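Local coordinates for protein rhodopsin (PDB 2Z73) that absorbs light through its bound retinal in squid vision and passes the signal to a G protein that activates phospholipase C, at residues I17-W23 with T178-L183; F188-R193 with A281-G287. The contacts are given in a common frame with arbitrary orientation. Residues are numbered along the deposited sequence.

Interaction 1: residues I17-W23 with T178-L183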
loop_
_atom_site.group_PDB
_atom_site.type_symbol
_atom_site.label_atom_id
_atom_site.label_comp_id
_atom_site.label_asym_id
_atom_site.label_seq_id
_atom_site.Cartn_x
_atom_site.Cartn_y
_atom_site.Cartn_z
ATOM N N ILE A 17 -29.899 -1.186 -1.497
ATOM C CA ILE A 17 -29.159 -1.792 -0.403
ATOM C C ILE A 17 -29.858 -1.572 0.937
ATOM O O ILE A 17 -30.312 -0.468 1.229
ATOM C CB ILE A 17 -27.742 -1.166 -0.373
ATOM C CG1 ILE A 17 -27.098 -1.330 -1.759
ATOM C CG2 ILE A 17 -26.891 -1.785 0.751
ATOM C CD1 ILE A 17 -25.889 -0.469 -2.007
ATOM N N VAL A 18 -29.951 -2.623 1.749
ATOM C CA VAL A 18 -30.601 -2.500 3.049
ATOM C C VAL A 18 -29.599 -1.980 4.056
ATOM O O VAL A 18 -28.705 -2.707 4.456
ATOM C CB VAL A 18 -31.135 -3.860 3.575
ATOM C CG1 VAL A 18 -31.725 -3.685 4.972
ATOM C CG2 VAL A 18 -32.188 -4.419 2.626
ATOM N N VAL A 19 -29.759 -0.724 4.461
ATOM C CA VAL A 19 -28.885 -0.093 5.441
ATOM C C VAL A 19 -29.052 -0.695 6.832
ATOM O O VAL A 19 -30.164 -0.803 7.332
ATOM C CB VAL A 19 -29.194 1.400 5.549
ATOM C CG1 VAL A 19 -28.470 2.001 6.751
ATOM C CG2 VAL A 19 -28.808 2.101 4.251
ATOM N N HIS A 20 -27.953 -1.083 7.462
ATOM C CA HIS A 20 -28.017 -1.658 8.796
ATOM C C HIS A 20 -28.666 -0.659 9.728
ATOM O O HIS A 20 -28.368 0.534 9.668
ATOM C CB HIS A 20 -26.627 -1.984 9.324
ATOM C CG HIS A 20 -26.639 -2.766 10.597
ATOM N ND1 HIS A 20 -27.047 -2.225 11.796
ATOM C CD2 HIS A 20 -26.320 -4.057 10.853
ATOM C CE1 HIS A 20 -26.980 -3.151 12.736
ATOM N NE2 HIS A 20 -26.541 -4.271 12.190
ATOM N N PRO A 21 -29.563 -1.134 10.608
ATOM C CA PRO A 21 -30.284 -0.307 11.578
ATOM C C PRO A 21 -29.376 0.680 12.301
ATOM O O PRO A 21 -29.765 1.813 12.580
ATOM C CB PRO A 21 -30.876 -1.341 12.520
ATOM C CG PRO A 21 -31.162 -2.475 11.609
ATOM C CD PRO A 21 -29.907 -2.556 10.787
ATOM N N HIS A 22 -28.160 0.242 12.599
ATOM C CA HIS A 22 -27.216 1.090 13.301
ATOM C C HIS A 22 -26.975 2.441 12.653
ATOM O O HIS A 22 -26.901 3.455 13.345
ATOM C CB HIS A 22 -25.875 0.397 13.469
ATOM C CG HIS A 22 -24.817 1.308 13.993
ATOM N ND1 HIS A 22 -24.981 2.041 15.148
ATOM C CD2 HIS A 22 -23.605 1.654 13.498
ATOM C CE1 HIS A 22 -23.918 2.799 15.343
ATOM N NE2 HIS A 22 -23.068 2.583 14.355
ATOM N N TRP A 23 -26.843 2.468 11.334
ATOM C CA TRP A 23 -26.594 3.734 10.642
ATOM C C TRP A 23 -27.876 4.537 10.469
ATOM O O TRP A 23 -27.850 5.720 10.153
ATOM C CB TRP A 23 -25.964 3.479 9.263
ATOM C CG TRP A 23 -24.674 2.699 9.295
ATOM C CD1 TRP A 23 -24.459 1.462 8.766
ATOM C CD2 TRP A 23 -23.431 3.099 9.885
ATOM N NE1 TRP A 23 -23.165 1.066 8.989
ATOM C CE2 TRP A 23 -22.513 2.053 9.675
ATOM C CE3 TRP A 23 -23.007 4.240 10.573
ATOM C CZ2 TRP A 23 -21.192 2.111 10.127
ATOM C CZ3 TRP A 23 -21.692 4.301 11.028
ATOM C CH2 TRP A 23 -20.798 3.240 10.802
ATOM N N THR A 178 -21.444 -3.821 2.412
ATOM C CA THR A 178 -22.599 -2.953 2.391
ATOM C C THR A 178 -22.186 -1.521 2.687
ATOM O O THR A 178 -20.992 -1.226 2.775
ATOM C CB THR A 178 -23.640 -3.451 3.432
ATOM O OG1 THR A 178 -24.720 -2.519 3.518
ATOM C CG2 THR A 178 -22.994 -3.622 4.792
ATOM N N LEU A 179 -23.165 -0.633 2.824
ATOM C CA LEU A 179 -22.882 0.769 3.111
ATOM C C LEU A 179 -22.417 0.984 4.563
ATOM O O LEU A 179 -22.691 0.174 5.446
ATOM C CB LEU A 179 -24.134 1.599 2.846
ATOM C CG LEU A 179 -24.778 1.394 1.469
ATOM C CD1 LEU A 179 -26.273 1.706 1.562
ATOM C CD2 LEU A 179 -24.091 2.263 0.408
ATOM N N GLU A 180 -21.699 2.076 4.794
ATOM C CA GLU A 180 -21.222 2.413 6.128
ATOM C C GLU A 180 -21.312 3.927 6.304
ATOM O O GLU A 180 -21.662 4.645 5.366
ATOM C CB GLU A 180 -19.771 1.942 6.333
ATOM C CG GLU A 180 -18.703 2.796 5.658
ATOM C CD GLU A 180 -17.308 2.277 5.929
ATOM O OE1 GLU A 180 -17.082 1.781 7.049
ATOM O OE2 GLU A 180 -16.432 2.373 5.032
ATOM N N GLY A 181 -21.015 4.397 7.512
ATOM C CA GLY A 181 -21.047 5.819 7.795
ATOM C C GLY A 181 -22.181 6.614 7.179
ATOM O O GLY A 181 -23.350 6.348 7.453
ATOM N N VAL A 182 -21.846 7.599 6.354
ATOM C CA VAL A 182 -22.863 8.434 5.730
ATOM C C VAL A 182 -23.558 7.735 4.564
ATOM O O VAL A 182 -24.370 8.340 3.859
ATOM C CB VAL A 182 -22.276 9.757 5.250
ATOM C CG1 VAL A 182 -21.799 10.571 6.440
ATOM C CG2 VAL A 182 -21.131 9.494 4.295
ATOM N N LEU A 183 -23.216 6.464 4.355
ATOM C CA LEU A 183 -23.844 5.667 3.317
ATOM C C LEU A 183 -23.563 6.074 1.871
ATOM O O LEU A 183 -24.456 6.025 1.038
ATOM C CB LEU A 183 -25.349 5.679 3.558
ATOM C CG LEU A 183 -25.708 5.434 5.021
ATOM C CD1 LEU A 183 -27.219 5.475 5.205
ATOM C CD2 LEU A 183 -25.149 4.083 5.459
#
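The indole of Trp-23 lies over the backbone of the 178-183 segment where it enters a type II' beta turn, Glu-180 to Leu-183. Gly-181 CA sits 3.8 Å from the centroid of the six-membered ring and Glu-180 CA 4.0 Å from that of the five-membered ring, both CH-pi contacts over one face. With phi of 40° and psi of -120°, Gly-181 holds the second position of the turn, and a CB there would point away from the segment carrying Trp-23. The turn is closed by Leu-183 N to Glu-180 O at 2.6 Å. Aliphatic groups extend the seam: Leu-183 CD2 reaches Trp-23 CB at 3.9 Å, and its CD1 reaches Val-19 CG2 at 3.8 Å. Leu-179 CD1 touches both Val-19 CG2 (3.7 Å) and Ile-17 CG2 (3.6 Å). At the N-cap position, His-20 ND1 accepts from His-22 N at 2.8 Å and caps the short, weakly bonded helical turn that carries Trp-23. The carboxylate of Glu-180, near the retinal, is held by Tyr-277 and Asn-185. The N-terminal segment thus covers the second extracellular loop at its two-stranded hairpin, whose strand 177-179 runs into the 178-183 segment, as part of the extracellular lid typical of rhodopsins. No hydrogen bond crosses between the two segments, so shape and apolar burial, rather than polar pairing, hold this layer against the loop.

Interaction 2: residues F188-R193 with A281-G287. With RET (retinal), chain D.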
loop_
_atom_site.group_PDB
_atom_site.type_symbol
_atom_site.label_atom_id
_atom_site.label_comp_id
_atom_site.label_asym_id
_atom_site.label_seq_id
_atom_site.Cartn_x
_atom_site.Cartn_y
_atom_site.Cartn_z
ATOM N N PHE A 188 -16.879 -3.819 4.168
ATOM C CA PHE A 188 -17.398 -5.072 4.709
ATOM C C PHE A 188 -18.271 -4.778 5.919
ATOM O O PHE A 188 -18.287 -3.658 6.428
ATOM C CB PHE A 188 -16.256 -6.017 5.079
ATOM C CG PHE A 188 -15.310 -5.472 6.113
ATOM C CD1 PHE A 188 -15.317 -5.972 7.416
ATOM C CD2 PHE A 188 -14.397 -4.483 5.787
ATOM C CE1 PHE A 188 -14.426 -5.494 8.380
ATOM C CE2 PHE A 188 -13.501 -3.997 6.740
ATOM C CZ PHE A 188 -13.519 -4.507 8.042
ATOM N N ASP A 189 -19.009 -5.778 6.378
ATOM C CA ASP A 189 -19.891 -5.610 7.532
ATOM C C ASP A 189 -19.163 -5.919 8.849
ATOM O O ASP A 189 -18.881 -7.080 9.160
ATOM C CB ASP A 189 -21.108 -6.520 7.371
ATOM C CG ASP A 189 -22.188 -6.233 8.380
ATOM O OD1 ASP A 189 -22.011 -5.313 9.206
ATOM O OD2 ASP A 189 -23.218 -6.933 8.341
ATOM N N TYR A 190 -18.854 -4.869 9.607
ATOM C CA TYR A 190 -18.160 -5.016 10.888
ATOM C C TYR A 190 -19.131 -4.798 12.041
ATOM O O TYR A 190 -18.736 -4.750 13.203
ATOM C CB TYR A 190 -16.996 -4.021 10.986
ATOM C CG TYR A 190 -17.345 -2.605 10.572
ATOM C CD1 TYR A 190 -16.766 -2.023 9.442
ATOM C CD2 TYR A 190 -18.266 -1.852 11.297
ATOM C CE1 TYR A 190 -17.094 -0.727 9.044
ATOM C CE2 TYR A 190 -18.605 -0.558 10.908
ATOM C CZ TYR A 190 -18.013 -0.002 9.776
ATOM O OH TYR A 190 -18.358 1.270 9.374
ATOM N N ILE A 191 -20.408 -4.674 11.706
ATOM C CA ILE A 191 -21.439 -4.470 12.711
ATOM C C ILE A 191 -22.101 -5.800 13.113
ATOM O O ILE A 191 -22.097 -6.172 14.286
ATOM C CB ILE A 191 -22.496 -3.492 12.190
ATOM C CG1 ILE A 191 -21.846 -2.123 11.951
ATOM C CG2 ILE A 191 -23.632 -3.395 13.168
ATOM C CD1 ILE A 191 -22.772 -1.105 11.300
ATOM N N SER A 192 -22.662 -6.512 12.140
ATOM C CA SER A 192 -23.295 -7.800 12.402
ATOM C C SER A 192 -22.340 -8.692 13.186
ATOM O O SER A 192 -21.166 -8.801 12.841
ATOM C CB SER A 192 -23.665 -8.484 11.088
ATOM O OG SER A 192 -24.715 -7.788 10.441
ATOM N N ARG A 193 -22.852 -9.342 14.229
ATOM C CA ARG A 193 -22.017 -10.189 15.073
ATOM C C ARG A 193 -22.276 -11.689 15.038
ATOM O O ARG A 193 -21.926 -12.399 15.984
ATOM C CB ARG A 193 -22.095 -9.700 16.509
ATOM C CG ARG A 193 -21.735 -8.247 16.650
ATOM C CD ARG A 193 -21.559 -7.871 18.092
ATOM N NE ARG A 193 -21.099 -6.496 18.249
ATOM C CZ ARG A 193 -20.808 -5.949 19.420
ATOM N NH1 ARG A 193 -20.395 -4.697 19.485
ATOM N NH2 ARG A 193 -20.926 -6.664 20.526
ATOM N N ALA A 281 -13.463 -0.382 13.490
ATOM C CA ALA A 281 -14.235 -1.524 13.020
ATOM C C ALA A 281 -14.360 -2.523 14.157
ATOM O O ALA A 281 -15.454 -2.990 14.479
ATOM C CB ALA A 281 -13.545 -2.170 11.827
ATOM N N LEU A 282 -13.225 -2.840 14.771
ATOM C CA LEU A 282 -13.194 -3.790 15.874
ATOM C C LEU A 282 -14.100 -3.395 17.022
ATOM O O LEU A 282 -14.726 -4.253 17.636
ATOM C CB LEU A 282 -11.758 -3.969 16.368
ATOM C CG LEU A 282 -10.945 -4.865 15.437
ATOM C CD1 LEU A 282 -9.510 -4.957 15.923
ATOM C CD2 LEU A 282 -11.589 -6.245 15.369
ATOM N N LEU A 283 -14.170 -2.102 17.318
ATOM C CA LEU A 283 -15.035 -1.629 18.392
ATOM C C LEU A 283 -16.475 -1.961 18.035
ATOM O O LEU A 283 -17.248 -2.412 18.872
ATOM C CB LEU A 283 -14.897 -0.110 18.575
ATOM C CG LEU A 283 -13.770 0.430 19.457
ATOM C CD1 LEU A 283 -12.426 -0.195 19.081
ATOM C CD2 LEU A 283 -13.723 1.937 19.306
ATOM N N ALA A 284 -16.823 -1.745 16.773
ATOM C CA ALA A 284 -18.174 -2.006 16.303
ATOM C C ALA A 284 -18.516 -3.489 16.355
ATOM O O ALA A 284 -19.679 -3.859 16.508
ATOM C CB ALA A 284 -18.337 -1.479 14.882
ATOM N N GLN A 285 -17.507 -4.341 16.239
ATOM C CA GLN A 285 -17.744 -5.777 16.246
ATOM C C GLN A 285 -17.529 -6.423 17.611
ATOM O O GLN A 285 -18.024 -7.531 17.867
ATOM C CB GLN A 285 -16.830 -6.447 15.213
ATOM C CG GLN A 285 -16.863 -7.972 15.202
ATOM C CD GLN A 285 -18.175 -8.531 14.693
ATOM O OE1 GLN A 285 -18.366 -9.745 14.647
ATOM N NE2 GLN A 285 -19.084 -7.650 14.305
ATOM N N PHE A 286 -16.802 -5.738 18.492
ATOM C CA PHE A 286 -16.514 -6.287 19.814
ATOM C C PHE A 286 -16.737 -5.341 20.983
ATOM O O PHE A 286 -16.832 -5.791 22.122
ATOM C CB PHE A 286 -15.071 -6.776 19.866
ATOM C CG PHE A 286 -14.790 -7.944 18.970
ATOM C CD1 PHE A 286 -13.764 -7.879 18.037
ATOM C CD2 PHE A 286 -15.513 -9.126 19.094
ATOM C CE1 PHE A 286 -13.459 -8.972 17.245
ATOM C CE2 PHE A 286 -15.213 -10.227 18.305
ATOM C CZ PHE A 286 -14.182 -10.151 17.377
ATOM N N GLY A 287 -16.817 -4.043 20.713
ATOM C CA GLY A 287 -17.004 -3.090 21.791
ATOM C C GLY A 287 -18.268 -2.254 21.733
ATOM O O GLY A 287 -19.296 -2.702 21.224
HETATM C C1 RET D . -8.564 -4.340 7.852
HETATM C C2 RET D . -7.329 -3.919 8.699
HETATM C C3 RET D . -6.380 -2.936 8.034
HETATM C C4 RET D . -5.954 -3.381 6.625
HETATM C C5 RET D . -7.133 -3.828 5.759
HETATM C C6 RET D . -8.322 -4.261 6.290
HETATM C C7 RET D . -9.495 -4.689 5.419
HETATM C C8 RET D . -10.287 -3.813 4.658
HETATM C C9 RET D . -11.393 -4.049 3.720
HETATM C C10 RET D . -11.868 -2.920 3.177
HETATM C C11 RET D . -12.888 -2.698 2.176
HETATM C C12 RET D . -13.322 -1.504 1.668
HETATM C C13 RET D . -13.060 -0.048 1.990
HETATM C C14 RET D . -13.604 0.933 1.208
HETATM C C15 RET D . -13.412 2.366 1.463
HETATM C C16 RET D . -8.988 -5.752 8.257
HETATM C C17 RET D . -9.726 -3.402 8.313
HETATM C C18 RET D . -6.774 -3.706 4.301
HETATM C C19 RET D . -11.863 -5.457 3.415
HETATM C C20 RET D . -12.171 0.245 3.220
#
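Two side chains, one from each segment, bind backbone carbonyls of the other. From the end of the helix, Gln-285 NE2 donates to Tyr-190 O at 3.1 Å and Ser-192 O at 2.8 Å. From the loop, Arg-193 NH1 donates to Ala-284 O at 3.2 Å and Gly-287 O at 2.9 Å, carbonyls where helix 246-286 runs out. Within the loop, Asp-189 OD1 accepts from Ile-191 N at 3.0 Å, an Asx turn, and from Ser-192 N at 3.2 Å, completing an Asx motif. Deeper in, the Tyr-190 ring covers Ala-281 CA with one face, and Tyr-190 CD2 meets Ala-284 CB at 3.6 Å. Phe-188 connects the contact to the chromophore, its CD2 lying 3.6 Å from retinal C19. The second extracellular loop is thereby fastened to the extracellular end of transmembrane helix 6, continuing from strand 186-188 and leading into helix 195-224, whose Arg-198 hydrogen-bonds to Gln-285 O.

Overall arrangement
From the N terminus, 17-23 leads into the first transmembrane helix, and interaction 1 closes after four transmembrane helices, where the chain returns to the extracellular side at 178-183. Strand 186-188 then completes the hairpin, and interaction 2 opens at 188-193, spanning helix 195-224, the cytoplasmic loop and most of helix 246-286 before closing at 281-287. The two closures are in series, neither nested nor crossed. Their centres are 13 Å apart, and they touch directly: Glu-180 OE1 lies 2.7 Å from Tyr-190 OH, a probable hydrogen bond, and Trp-23 NE1 lies 3.2 Å from Ile-191 CD1. Together they join the N-terminal segment, the second extracellular loop and helix 246-286 on the extracellular side of the retinal.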